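Local atomic coordinates of clavulanic acid biosynthesis oligopeptide binding protein 2 (Streptomyces clavuligerus, PDB entry 2WOL), a protein that belongs to the clavulanic acid biosynthetic pathway and probably binds oligopeptides, as a family 5 bacterial extracellular solute-binding protein. Residues N318-R323 against L382-L387; P214-R219 against R230-D235; I115-V120 against V164-E169. All blocks are in the same frame, centred on the assembly; numbering follows the deposited sequence. Where two conformers were deposited one is given.

Contact 1: N318-R323 against L382-L387; sequences NVHVRR and LAAAGL
H320 and V321 meet A384 and A385 in a small, mainly apolar helix-end contact. The first turn of helix 319-327 packs against the C-terminal end of helix 375-384 and the residues that follow it. No direct hydrogen bond joins the two segments. A385 CB carries the centre of the contact. V321 CG2 touches A385 CB at 3.6 Å. The same methyl reaches L387 CD1 at 4.0 Å, where the two side chains cross obliquely. V321 CG1 is anti to the backbone N (chi1 163°), which leaves CG2 as the branch facing A385. On the other flank, A384 CB sits over one face of the H320 ring, 3.8 Å from its centroid and 19° off the normal. This is a CH-pi contact. V319 CG1 lies over the opposite face, so a methyl group lies against each face, both offset toward the rim. N318 is the N-cap residue of helix 319-327. Its OD1 accepts from H320 N at 2.8 Å, in the carbonyl plane, a capping bond. N318 OD1 also lies 3.7 Å from A385 CB. The ND2 end reaches the second segment through a water: N318 ND2 donates to it at 2.9 Å, and it donates to A384 O at 2.7 Å. V321 and L382, both buried, touch F391 of strand 391-398. G386, with positive phi, is the first residue to leave helical phi/psi. G386 N and L387 N bond back to A383 O and L382 O. The contact thus joins two classic helix ends: an asparagine N-cap at N318 and a Schellman motif around G386.

Contact 2: P214-R219 against R230-D235; sequences PYRVAR and RNPHWD
R230 pairs with Y215 as an antiparallel non-hydrogen-bonded pair, at the end of strand 225-230. Its side chain runs beside that of Y215, with the guanidinium and ring planes 28° apart. R230 NH1 donates to a water at 3.0 Å, and this water donates to P214 O at 2.8 Å. The ends of both side chains have further partners: R230 NH1 hydrogen-bonds to A244 O, R230 NH2 forms a salt bridge with D247, and Y215 OH bonds to P246 O. N231 N donates to P214 O at 2.7 Å, nearly straight (179°). N231 OD1 accepts from H233 N at 2.9 Å, an Asx turn within the type I turn N231-W234, while ND2 bonds to G213 O. P232 CD lies over the centre of the R216 guanidinium, 3.7 Å above its plane. E229 forms a salt bridge with R216 NE. W234 turns one ring face to P214. P214 CB stands 3.6 Å from the centroid of the six-membered ring, 13° off the normal, a CH-pi contact. P214 O is gripped by N231 N and the water, and P214 CB by the W234 face. One residue thus couples a polar and an apolar contact and holds the turn after strand 225-230 against the start of strand 215-221.

Contact 3: I115-V120 against V164-E169; sequences ITSDDV and VLTPDE
S117 meets D168 and E169 with two hydrogen bonds, and these form the tight part of the contact. S117 N donates to E169 O at 2.8 Å, with an angle of 164° at the hydrogen. S117 OG donates to D168 O at 2.7 Å, in the carbonyl plane and on a lone pair. The hydroxyl lies between the backbone N and the carbonyl carbon (chi1 61°), which turns OG to the same loop that S117 N meets. S117 is buried, and the loop carbonyls satisfy its N and OG near the N-terminal end of helix 117-127. T166 CB lies against the same hydroxyl, 3.6 Å from S117 OG. The outer side is looser. T166 OG1 donates to D118 OD1 at 3.0 Å, and the two side chains cross at about a right angle. D118 was modelled in two conformers, so this bond is less certain. T116 CG2 comes no nearer than 4.2 Å to E169 CB. E169 is exposed and also modelled in two conformers, so its place is less certain. Just before the helix, T116 N donates to D119 OD2 at 3.1 Å, from well above the carboxylate plane. D119 OD2 also bonds to Y109 OH. D168 turns its own carboxylate to T171 and H170 N, not to the helix. The contact docks the N-terminal end of helix 117-127 on a beta hairpin, at the turn between strands 164-166 and 171-175 of a four-stranded antiparallel sheet.

Along the chain contact 3 comes first, then contact 2, then contact 1, and each closes before the next opens. Contacts 2 and 3 lie on the same side of the chain's centre, about 23 Å apart between centres and about 7 Å between nearest atoms. Contact 1 lies on the opposite side, its centre about 60 Å from that of contact 2 and about 56 Å from that of contact 3. Contact 2 belongs to the five-stranded mixed sheet and contact 3 to the four-stranded antiparallel sheet. Contact 1 packs beside strand 391-398 of the mixed sheet that includes strands 303-309 and 523-534. This separation is consistent with the two lobes that enclose the ligand in this family.

Contact 1: N318-R323 against L382-L387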
ATOM      1  N   ASN A 318     -11.844  -3.505  28.420  1.00  9.99           N
ATOM      2  CA  ASN A 318     -10.974  -3.207  29.549  1.00  9.81           C
ATOM      3  C   ASN A 318      -9.527  -3.127  29.083  1.00  9.54           C
ATOM      4  O   ASN A 318      -8.991  -4.093  28.526  1.00  9.30           O
ATOM      5  CB  ASN A 318     -11.149  -4.273  30.636  1.00  9.84           C
ATOM      6  CG  ASN A 318     -10.487  -3.889  31.941  1.00 10.99           C
ATOM      7  OD1 ASN A 318      -9.267  -3.787  32.019  1.00 12.70           O
ATOM      8  ND2 ASN A 318     -11.291  -3.681  32.982  1.00 11.99           N
ATOM      9  N   VAL A 319      -8.897  -1.975  29.308  1.00  8.91           N
ATOM     10  CA  VAL A 319      -7.507  -1.760  28.876  1.00  8.76           C
ATOM     11  C   VAL A 319      -6.551  -2.813  29.441  1.00  8.51           C
ATOM     12  O   VAL A 319      -5.553  -3.151  28.808  1.00  8.42           O
ATOM     13  CB  VAL A 319      -6.997  -0.319  29.190  1.00  9.03           C
ATOM     14  CG1 VAL A 319      -6.850  -0.097  30.697  1.00  8.96           C
ATOM     15  CG2 VAL A 319      -5.680  -0.034  28.456  1.00  9.01           C
ATOM     16  N   HIS A 320      -6.858  -3.332  30.628  1.00  8.52           N
ATOM     17  CA  HIS A 320      -5.972  -4.293  31.281  1.00  8.32           C
ATOM     18  C   HIS A 320      -6.039  -5.681  30.669  1.00  8.38           C
ATOM     19  O   HIS A 320      -5.034  -6.393  30.637  1.00  8.36           O
ATOM     20  CB  HIS A 320      -6.205  -4.289  32.788  1.00  8.47           C
ATOM     21  CG  HIS A 320      -5.844  -2.987  33.416  1.00  8.50           C
ATOM     22  ND1 HIS A 320      -6.782  -2.089  33.878  1.00 10.68           N
ATOM     23  CD2 HIS A 320      -4.639  -2.399  33.596  1.00  7.07           C
ATOM     24  CE1 HIS A 320      -6.165  -1.015  34.339  1.00  8.51           C
ATOM     25  NE2 HIS A 320      -4.865  -1.178  34.177  1.00 10.48           N
ATOM     26  N   VAL A 321      -7.213  -6.046  30.162  1.00  8.13           N
ATOM     27  CA  VAL A 321      -7.338  -7.239  29.328  1.00  8.25           C
ATOM     28  C   VAL A 321      -6.426  -7.091  28.107  1.00  8.07           C
ATOM     29  O   VAL A 321      -5.685  -8.011  27.760  1.00  7.97           O
ATOM     30  CB  VAL A 321      -8.799  -7.474  28.894  1.00  8.55           C
ATOM     31  CG1 VAL A 321      -8.879  -8.435  27.713  1.00  8.56           C
ATOM     32  CG2 VAL A 321      -9.618  -7.991  30.071  1.00  9.15           C
ATOM     33  N   ARG A 322      -6.459  -5.912  27.486  1.00  7.52           N
ATOM     34  CA  ARG A 322      -5.697  -5.686  26.259  1.00  7.50           C
ATOM     35  C   ARG A 322      -4.198  -5.700  26.529  1.00  7.60           C
ATOM     36  O   ARG A 322      -3.433  -6.267  25.755  1.00  7.54           O
ATOM     37  CB  ARG A 322      -6.134  -4.389  25.577  1.00  7.79           C
ATOM     38  CG  ARG A 322      -7.630  -4.356  25.261  1.00  7.29           C
ATOM     39  CD  ARG A 322      -7.995  -3.253  24.278  1.00  7.86           C
ATOM     40  NE  ARG A 322      -7.705  -1.907  24.773  1.00  7.58           N
ATOM     41  CZ  ARG A 322      -8.571  -1.135  25.431  1.00  8.40           C
ATOM     42  NH1 ARG A 322      -9.797  -1.572  25.707  1.00  9.72           N
ATOM     43  NH2 ARG A 322      -8.202   0.077  25.820  1.00  9.96           N
ATOM     44  N   ARG A 323      -3.787  -5.091  27.639  1.00  7.42           N
ATOM     45  CA  ARG A 323      -2.375  -5.098  28.032  1.00  7.61           C
ATOM     46  C   ARG A 323      -1.891  -6.494  28.416  1.00  7.90           C
ATOM     47  O   ARG A 323      -0.753  -6.855  28.120  1.00  8.31           O
ATOM     48  CB  ARG A 323      -2.112  -4.089  29.156  1.00  7.61           C
ATOM     49  CG  ARG A 323      -2.265  -2.651  28.680  1.00  7.97           C
ATOM     50  CD  ARG A 323      -2.045  -1.636  29.779  1.00  7.60           C
ATOM     51  NE  ARG A 323      -2.165  -0.287  29.235  1.00  8.50           N
ATOM     52  CZ  ARG A 323      -2.392   0.808  29.957  1.00  9.90           C
ATOM     53  NH1 ARG A 323      -2.515   0.744  31.281  1.00 11.17           N
ATOM     54  NH2 ARG A 323      -2.496   1.979  29.346  1.00  9.40           N
ATOM     55  N   LEU A 382      -4.288  -9.008  34.128  1.00  9.22           N
ATOM     56  CA  LEU A 382      -5.522  -9.791  34.271  1.00  9.65           C
ATOM     57  C   LEU A 382      -6.205  -9.541  35.617  1.00  9.89           C
ATOM     58  O   LEU A 382      -7.422  -9.361  35.670  1.00 10.59           O
ATOM     59  CB  LEU A 382      -5.264 -11.285  34.059  1.00  9.57           C
ATOM     60  CG  LEU A 382      -5.072 -11.736  32.607  1.00  9.33           C
ATOM     61  CD1 LEU A 382      -4.667 -13.193  32.565  1.00  9.28           C
ATOM     62  CD2 LEU A 382      -6.338 -11.495  31.781  1.00 10.71           C
ATOM     63  N   ALA A 383      -5.417  -9.517  36.692  1.00 10.17           N
ATOM     64  CA  ALA A 383      -5.938  -9.168  38.014  1.00 10.46           C
ATOM     65  C   ALA A 383      -6.558  -7.768  38.030  1.00 10.72           C
ATOM     66  O   ALA A 383      -7.629  -7.567  38.610  1.00 10.92           O
ATOM     67  CB  ALA A 383      -4.845  -9.289  39.063  1.00 10.47           C
ATOM     68  N   ALA A 384      -5.905  -6.811  37.373  1.00 10.83           N
ATOM     69  CA  ALA A 384      -6.431  -5.446  37.281  1.00 11.05           C
ATOM     70  C   ALA A 384      -7.778  -5.390  36.554  1.00 11.31           C
ATOM     71  O   ALA A 384      -8.608  -4.523  36.835  1.00 11.92           O
ATOM     72  CB  ALA A 384      -5.422  -4.518  36.623  1.00 10.75           C
ATOM     73  N   ALA A 385      -7.988  -6.331  35.634  1.00 11.53           N
ATOM     74  CA  ALA A 385      -9.226  -6.415  34.858  1.00 12.01           C
ATOM     75  C   ALA A 385     -10.352  -7.109  35.618  1.00 12.26           C
ATOM     76  O   ALA A 385     -11.488  -7.159  35.139  1.00 12.85           O
ATOM     77  CB  ALA A 385      -8.968  -7.134  33.538  1.00 11.69           C
ATOM     78  N   GLY A 386     -10.042  -7.647  36.793  1.00 12.44           N
ATOM     79  CA  GLY A 386     -11.004  -8.451  37.542  1.00 12.81           C
ATOM     80  C   GLY A 386     -11.166  -9.839  36.950  1.00 12.96           C
ATOM     81  O   GLY A 386     -12.167 -10.518  37.193  1.00 13.12           O
ATOM     82  N   LEU A 387     -10.177 -10.262  36.165  1.00 12.80           N
ATOM     83  CA  LEU A 387     -10.186 -11.583  35.545  1.00 12.86           C
ATOM     84  C   LEU A 387      -8.851 -12.292  35.776  1.00 13.05           C
ATOM     85  O   LEU A 387      -8.177 -12.678  34.815  1.00 12.78           O
ATOM     86  CB  LEU A 387     -10.492 -11.474  34.042  1.00 12.83           C
ATOM     87  CG  LEU A 387     -11.859 -10.910  33.637  1.00 12.99           C
ATOM     88  CD1 LEU A 387     -11.874 -10.549  32.162  1.00 13.31           C
ATOM     89  CD2 LEU A 387     -13.000 -11.881  33.955  1.00 12.92           C
TER
HETATM   90  O   HOH W   1     -10.397  -2.858  35.631  1.00 19.22           O

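Contact 2: P214-R219 against R230-D235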
ATOM      1  N   PRO A 214       4.350   6.486 -21.338  1.00  8.63           N
ATOM      2  CA  PRO A 214       5.160   5.993 -22.460  1.00  8.87           C
ATOM      3  C   PRO A 214       4.617   4.751 -23.159  1.00  9.13           C
ATOM      4  O   PRO A 214       5.046   4.449 -24.276  1.00  8.88           O
ATOM      5  CB  PRO A 214       6.517   5.694 -21.816  1.00  8.87           C
ATOM      6  CG  PRO A 214       6.236   5.527 -20.346  1.00  8.41           C
ATOM      7  CD  PRO A 214       5.067   6.415 -20.052  1.00  9.08           C
ATOM      8  N   TYR A 215       3.700   4.035 -22.507  1.00  9.31           N
ATOM      9  CA  TYR A 215       3.106   2.832 -23.085  1.00  9.41           C
ATOM     10  C   TYR A 215       1.593   2.897 -23.072  1.00  9.98           C
ATOM     11  O   TYR A 215       0.993   3.626 -22.281  1.00 10.08           O
ATOM     12  CB  TYR A 215       3.602   1.568 -22.362  1.00  9.30           C
ATOM     13  CG  TYR A 215       5.102   1.479 -22.419  1.00  8.68           C
ATOM     14  CD1 TYR A 215       5.885   2.166 -21.493  1.00  8.21           C
ATOM     15  CD2 TYR A 215       5.742   0.763 -23.429  1.00  8.39           C
ATOM     16  CE1 TYR A 215       7.263   2.135 -21.559  1.00  8.25           C
ATOM     17  CE2 TYR A 215       7.130   0.717 -23.500  1.00  8.36           C
ATOM     18  CZ  TYR A 215       7.880   1.408 -22.559  1.00  8.30           C
ATOM     19  OH  TYR A 215       9.253   1.395 -22.593  1.00  9.06           O
ATOM     20  N   ARG A 216       0.990   2.133 -23.971  1.00 10.68           N
ATOM     21  CA  ARG A 216      -0.451   1.977 -24.013  1.00 11.22           C
ATOM     22  C   ARG A 216      -0.788   0.493 -24.104  1.00 11.45           C
ATOM     23  O   ARG A 216       0.057  -0.323 -24.493  1.00 11.22           O
ATOM     24  CB  ARG A 216      -1.043   2.753 -25.195  1.00 11.57           C
ATOM     25  CG  ARG A 216      -0.631   2.246 -26.572  1.00 13.26           C
ATOM     26  CD  ARG A 216      -1.296   3.070 -27.657  1.00 16.57           C
ATOM     27  NE  ARG A 216      -0.869   2.663 -28.990  1.00 19.80           N
ATOM     28  CZ  ARG A 216      -1.079   3.367 -30.101  1.00 21.57           C
ATOM     29  NH1 ARG A 216      -1.712   4.535 -30.055  1.00 22.66           N
ATOM     30  NH2 ARG A 216      -0.648   2.899 -31.264  1.00 22.03           N
ATOM     31  N   VAL A 217      -2.020   0.148 -23.738  1.00 11.77           N
ATOM     32  CA  VAL A 217      -2.495  -1.226 -23.822  1.00 12.48           C
ATOM     33  C   VAL A 217      -2.658  -1.632 -25.289  1.00 12.78           C
ATOM     34  O   VAL A 217      -3.421  -1.006 -26.031  1.00 13.10           O
ATOM     35  CB  VAL A 217      -3.842  -1.414 -23.078  1.00 12.53           C
ATOM     36  CG1 VAL A 217      -4.301  -2.863 -23.157  1.00 12.86           C
ATOM     37  CG2 VAL A 217      -3.731  -0.961 -21.623  1.00 12.81           C
ATOM     38  N   ALA A 218      -1.929  -2.668 -25.700  1.00 13.11           N
ATOM     39  CA  ALA A 218      -2.052  -3.215 -27.051  1.00 13.43           C
ATOM     40  C   ALA A 218      -3.090  -4.330 -27.080  1.00 13.73           C
ATOM     41  O   ALA A 218      -3.878  -4.439 -28.027  1.00 13.77           O
ATOM     42  CB  ALA A 218      -0.707  -3.726 -27.547  1.00 13.66           C
ATOM     43  N   ARG A 219      -3.085  -5.157 -26.037  1.00 13.46           N
ATOM     44  CA  ARG A 219      -4.039  -6.247 -25.912  1.00 13.81           C
ATOM     45  C   ARG A 219      -4.130  -6.715 -24.468  1.00 13.53           C
ATOM     46  O   ARG A 219      -3.118  -6.841 -23.787  1.00 12.99           O
ATOM     47  CB  ARG A 219      -3.646  -7.418 -26.816  1.00 14.08           C
ATOM     48  CG  ARG A 219      -4.719  -8.482 -26.951  1.00 16.30           C
ATOM     49  CD  ARG A 219      -4.207  -9.666 -27.739  1.00 18.83           C
ATOM     50  NE  ARG A 219      -4.987 -10.864 -27.447  1.00 21.08           N
ATOM     51  CZ  ARG A 219      -4.563 -12.107 -27.644  1.00 22.42           C
ATOM     52  NH1 ARG A 219      -3.348 -12.334 -28.132  1.00 23.33           N
ATOM     53  NH2 ARG A 219      -5.353 -13.128 -27.339  1.00 24.04           N
ATOM     54  N   ARG A 230       4.568   0.941 -27.194  1.00 11.14           N
ATOM     55  CA  ARG A 230       4.906   2.344 -27.018  1.00 11.14           C
ATOM     56  C   ARG A 230       3.742   3.263 -27.381  1.00 11.20           C
ATOM     57  O   ARG A 230       3.006   3.016 -28.343  1.00 11.68           O
ATOM     58  CB  ARG A 230       6.125   2.720 -27.856  1.00 11.01           C
ATOM     59  CG  ARG A 230       7.435   2.121 -27.368  1.00 11.62           C
ATOM     60  CD  ARG A 230       8.608   2.867 -27.993  1.00 10.68           C
ATOM     61  NE  ARG A 230       9.905   2.284 -27.650  1.00 10.21           N
ATOM     62  CZ  ARG A 230      10.568   2.534 -26.525  1.00 10.40           C
ATOM     63  NH1 ARG A 230      10.065   3.357 -25.614  1.00 11.05           N
ATOM     64  NH2 ARG A 230      11.745   1.962 -26.308  1.00 10.25           N
ATOM     65  N   ASN A 231       3.583   4.310 -26.582  1.00 11.38           N
ATOM     66  CA  ASN A 231       2.673   5.400 -26.886  1.00 11.66           C
ATOM     67  C   ASN A 231       3.406   6.359 -27.829  1.00 12.15           C
ATOM     68  O   ASN A 231       4.351   7.029 -27.414  1.00 12.04           O
ATOM     69  CB  ASN A 231       2.252   6.093 -25.584  1.00 11.42           C
ATOM     70  CG  ASN A 231       1.428   7.359 -25.807  1.00 11.68           C
ATOM     71  OD1 ASN A 231       1.242   7.819 -26.933  1.00 11.56           O
ATOM     72  ND2 ASN A 231       0.941   7.934 -24.717  1.00 11.53           N
ATOM     73  N   PRO A 232       2.966   6.433 -29.100  1.00 12.87           N
ATOM     74  CA  PRO A 232       3.724   7.209 -30.090  1.00 13.16           C
ATOM     75  C   PRO A 232       3.712   8.721 -29.850  1.00 13.35           C
ATOM     76  O   PRO A 232       4.533   9.439 -30.429  1.00 13.67           O
ATOM     77  CB  PRO A 232       3.033   6.868 -31.413  1.00 13.19           C
ATOM     78  CG  PRO A 232       1.672   6.444 -31.050  1.00 13.86           C
ATOM     79  CD  PRO A 232       1.753   5.826 -29.679  1.00 12.81           C
ATOM     80  N   HIS A 233       2.808   9.193 -28.991  1.00 13.27           N
ATOM     81  CA  HIS A 233       2.680  10.624 -28.718  1.00 13.31           C
ATOM     82  C   HIS A 233       3.289  11.066 -27.389  1.00 13.30           C
ATOM     83  O   HIS A 233       3.303  12.259 -27.072  1.00 13.09           O
ATOM     84  CB  HIS A 233       1.215  11.052 -28.802  1.00 13.49           C
ATOM     85  CG  HIS A 233       0.653  10.978 -30.185  1.00 14.42           C
ATOM     86  ND1 HIS A 233       0.823  11.986 -31.110  1.00 16.10           N
ATOM     87  CD2 HIS A 233      -0.061  10.011 -30.807  1.00 15.37           C
ATOM     88  CE1 HIS A 233       0.231  11.645 -32.241  1.00 16.64           C
ATOM     89  NE2 HIS A 233      -0.312  10.451 -32.084  1.00 16.53           N
ATOM     90  N   TRP A 234       3.787  10.108 -26.610  1.00 12.98           N
ATOM     91  CA  TRP A 234       4.500  10.433 -25.381  1.00 13.06           C
ATOM     92  C   TRP A 234       5.841  11.071 -25.741  1.00 13.52           C
ATOM     93  O   TRP A 234       6.537  10.593 -26.635  1.00 13.87           O
ATOM     94  CB  TRP A 234       4.682   9.181 -24.520  1.00 12.47           C
ATOM     95  CG  TRP A 234       5.576   9.348 -23.321  1.00 11.36           C
ATOM     96  CD1 TRP A 234       5.236   9.863 -22.098  1.00 10.92           C
ATOM     97  CD2 TRP A 234       6.954   8.965 -23.224  1.00 10.83           C
ATOM     98  NE1 TRP A 234       6.319   9.827 -21.249  1.00 10.83           N
ATOM     99  CE2 TRP A 234       7.387   9.286 -21.918  1.00 10.66           C
ATOM    100  CE3 TRP A 234       7.867   8.386 -24.117  1.00 11.01           C
ATOM    101  CZ2 TRP A 234       8.694   9.045 -21.483  1.00 10.67           C
ATOM    102  CZ3 TRP A 234       9.167   8.145 -23.679  1.00 11.27           C
ATOM    103  CH2 TRP A 234       9.566   8.479 -22.378  1.00 11.53           C
ATOM    104  N   ASP A 235       6.178  12.154 -25.047  1.00 14.05           N
ATOM    105  CA  ASP A 235       7.358  12.951 -25.367  1.00 14.82           C
ATOM    106  C   ASP A 235       8.406  12.833 -24.270  1.00 14.92           C
ATOM    107  O   ASP A 235       8.280  13.423 -23.195  1.00 14.70           O
ATOM    108  CB  ASP A 235       6.968  14.416 -25.602  1.00 15.32           C
ATOM    109  CG  ASP A 235       8.123  15.269 -26.135  1.00 16.41           C
ATOM    110  OD1 ASP A 235       9.295  14.829 -26.114  1.00 18.20           O
ATOM    111  OD2 ASP A 235       7.847  16.406 -26.575  1.00 18.57           O
TER
HETATM  112  O   HOH W   2       7.539   4.884 -25.363  1.00 14.10           O

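Contact 3: I115-V120 against V164-E169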
ATOM      1  N   ILE A 115      -3.622  16.904 -23.655  1.00 12.78           N
ATOM      2  CA  ILE A 115      -3.858  16.793 -22.219  1.00 12.37           C
ATOM      3  C   ILE A 115      -4.046  18.193 -21.643  1.00 12.36           C
ATOM      4  O   ILE A 115      -3.176  19.060 -21.797  1.00 12.03           O
ATOM      5  CB  ILE A 115      -2.682  16.097 -21.489  1.00 12.37           C
ATOM      6  CG1 ILE A 115      -2.404  14.722 -22.105  1.00 11.85           C
ATOM      7  CG2 ILE A 115      -2.973  15.984 -19.987  1.00 12.09           C
ATOM      8  CD1 ILE A 115      -1.170  14.019 -21.556  1.00 12.36           C
ATOM      9  N   THR A 116      -5.187  18.415 -20.989  1.00 12.02           N
ATOM     10  CA  THR A 116      -5.487  19.706 -20.372  1.00 12.22           C
ATOM     11  C   THR A 116      -5.880  19.535 -18.908  1.00 11.82           C
ATOM     12  O   THR A 116      -6.183  18.426 -18.458  1.00 11.57           O
ATOM     13  CB  THR A 116      -6.625  20.468 -21.110  1.00 12.29           C
ATOM     14  OG1 THR A 116      -7.864  19.763 -20.951  1.00 13.55           O
ATOM     15  CG2 THR A 116      -6.310  20.636 -22.597  1.00 12.80           C
ATOM     16  N   SER A 117      -5.881  20.644 -18.173  1.00 11.46           N
ATOM     17  CA  SER A 117      -6.276  20.651 -16.763  1.00 11.41           C
ATOM     18  C   SER A 117      -7.703  20.138 -16.549  1.00 11.21           C
ATOM     19  O   SER A 117      -7.998  19.531 -15.517  1.00 11.31           O
ATOM     20  CB  SER A 117      -6.116  22.048 -16.171  1.00 11.62           C
ATOM     21  OG  SER A 117      -6.948  22.981 -16.844  1.00 11.76           O
ATOM     22  N   ASP A 118      -8.576  20.368 -17.529  1.00 10.86           N
ATOM     23  CA  ASP A 118      -9.938  19.823 -17.505  1.00 10.85           C
ATOM     24  C   ASP A 118      -9.947  18.302 -17.342  1.00 10.47           C
ATOM     25  O   ASP A 118     -10.862  17.754 -16.731  1.00  9.90           O
ATOM     26  CB  ASP A 118     -10.726  20.230 -18.752  0.50 11.12           C
ATOM     27  CG  ASP A 118     -11.541  21.502 -18.547  0.50 12.06           C
ATOM     28  OD1 ASP A 118     -11.390  22.178 -17.505  0.50 12.74           O
ATOM     29  OD2 ASP A 118     -12.348  21.826 -19.443  0.50 13.68           O
ATOM     30  N   ASP A 119      -8.928  17.635 -17.885  1.00  9.75           N
ATOM     31  CA  ASP A 119      -8.846  16.171 -17.852  1.00  9.64           C
ATOM     32  C   ASP A 119      -8.438  15.665 -16.475  1.00  9.57           C
ATOM     33  O   ASP A 119      -8.827  14.560 -16.077  1.00  9.26           O
ATOM     34  CB  ASP A 119      -7.836  15.665 -18.884  1.00  9.49           C
ATOM     35  CG  ASP A 119      -8.120  16.160 -20.295  1.00 10.86           C
ATOM     36  OD1 ASP A 119      -9.246  16.634 -20.574  1.00 12.12           O
ATOM     37  OD2 ASP A 119      -7.202  16.053 -21.139  1.00 12.02           O
ATOM     38  N   VAL A 120      -7.647  16.467 -15.763  1.00  9.12           N
ATOM     39  CA  VAL A 120      -7.246  16.131 -14.402  1.00  9.28           C
ATOM     40  C   VAL A 120      -8.438  16.326 -13.473  1.00  9.29           C
ATOM     41  O   VAL A 120      -8.719  15.470 -12.631  1.00  9.34           O
ATOM     42  CB  VAL A 120      -6.022  16.951 -13.918  1.00  9.20           C
ATOM     43  CG1 VAL A 120      -5.661  16.576 -12.479  1.00  9.75           C
ATOM     44  CG2 VAL A 120      -4.830  16.723 -14.835  1.00  9.61           C
ATOM     45  N   VAL A 164     -12.895  22.352  -7.340  1.00 12.17           N
ATOM     46  CA  VAL A 164     -11.796  22.203  -8.293  1.00 12.07           C
ATOM     47  C   VAL A 164     -11.931  23.236  -9.410  1.00 12.53           C
ATOM     48  O   VAL A 164     -12.888  23.204 -10.186  1.00 12.61           O
ATOM     49  CB  VAL A 164     -11.694  20.777  -8.902  1.00 12.10           C
ATOM     50  CG1 VAL A 164     -10.421  20.660  -9.722  1.00 12.03           C
ATOM     51  CG2 VAL A 164     -11.699  19.702  -7.824  1.00 11.06           C
ATOM     52  N   LEU A 165     -10.970  24.154  -9.474  1.00 12.50           N
ATOM     53  CA  LEU A 165     -10.984  25.202 -10.492  1.00 13.32           C
ATOM     54  C   LEU A 165      -9.962  24.944 -11.587  1.00 13.32           C
ATOM     55  O   LEU A 165      -8.880  24.417 -11.332  1.00 12.84           O
ATOM     56  CB  LEU A 165     -10.714  26.567  -9.863  1.00 13.57           C
ATOM     57  CG  LEU A 165     -11.539  27.018  -8.659  1.00 15.16           C
ATOM     58  CD1 LEU A 165     -11.021  28.360  -8.188  1.00 16.88           C
ATOM     59  CD2 LEU A 165     -13.022  27.098  -8.990  1.00 16.46           C
ATOM     60  N   THR A 166     -10.318  25.322 -12.812  1.00 13.66           N
ATOM     61  CA  THR A 166      -9.401  25.263 -13.943  1.00 14.12           C
ATOM     62  C   THR A 166      -9.388  26.615 -14.669  1.00 14.83           C
ATOM     63  O   THR A 166      -9.987  26.748 -15.741  1.00 14.86           O
ATOM     64  CB  THR A 166      -9.759  24.119 -14.923  1.00 14.03           C
ATOM     65  OG1 THR A 166     -11.137  24.227 -15.313  1.00 13.79           O
ATOM     66  CG2 THR A 166      -9.533  22.755 -14.269  1.00 13.61           C
ATOM     67  N   PRO A 167      -8.704  27.626 -14.082  1.00 15.42           N
ATOM     68  CA  PRO A 167      -8.717  28.982 -14.661  1.00 15.77           C
ATOM     69  C   PRO A 167      -8.213  29.051 -16.108  1.00 16.13           C
ATOM     70  O   PRO A 167      -8.641  29.926 -16.857  1.00 16.46           O
ATOM     71  CB  PRO A 167      -7.816  29.792 -13.721  1.00 16.04           C
ATOM     72  CG  PRO A 167      -7.042  28.791 -12.940  1.00 15.71           C
ATOM     73  CD  PRO A 167      -7.890  27.562 -12.854  1.00 15.47           C
ATOM     74  N   ASP A 168      -7.310  28.150 -16.486  1.00 16.08           N
ATOM     75  CA  ASP A 168      -6.993  27.923 -17.897  1.00 16.31           C
ATOM     76  C   ASP A 168      -6.656  26.451 -18.160  1.00 16.19           C
ATOM     77  O   ASP A 168      -6.690  25.627 -17.236  1.00 15.81           O
ATOM     78  CB  ASP A 168      -5.899  28.884 -18.409  1.00 16.41           C
ATOM     79  CG  ASP A 168      -4.558  28.703 -17.708  1.00 17.34           C
ATOM     80  OD1 ASP A 168      -4.193  27.560 -17.368  1.00 17.23           O
ATOM     81  OD2 ASP A 168      -3.845  29.715 -17.525  1.00 18.25           O
ATOM     82  N   GLU A 169      -6.323  26.125 -19.408  1.00 16.26           N
ATOM     83  CA  GLU A 169      -6.081  24.736 -19.814  1.00 16.68           C
ATOM     84  C   GLU A 169      -4.834  24.110 -19.178  1.00 16.14           C
ATOM     85  O   GLU A 169      -4.629  22.898 -19.276  1.00 16.24           O
ATOM     86  CB  GLU A 169      -6.003  24.623 -21.343  0.50 16.74           C
ATOM     87  CG  GLU A 169      -7.337  24.827 -22.063  0.50 17.86           C
ATOM     88  CD  GLU A 169      -7.661  26.288 -22.353  0.50 18.63           C
ATOM     89  OE1 GLU A 169      -6.864  27.182 -21.986  0.50 19.35           O
ATOM     90  OE2 GLU A 169      -8.725  26.542 -22.956  0.50 19.55           O
TER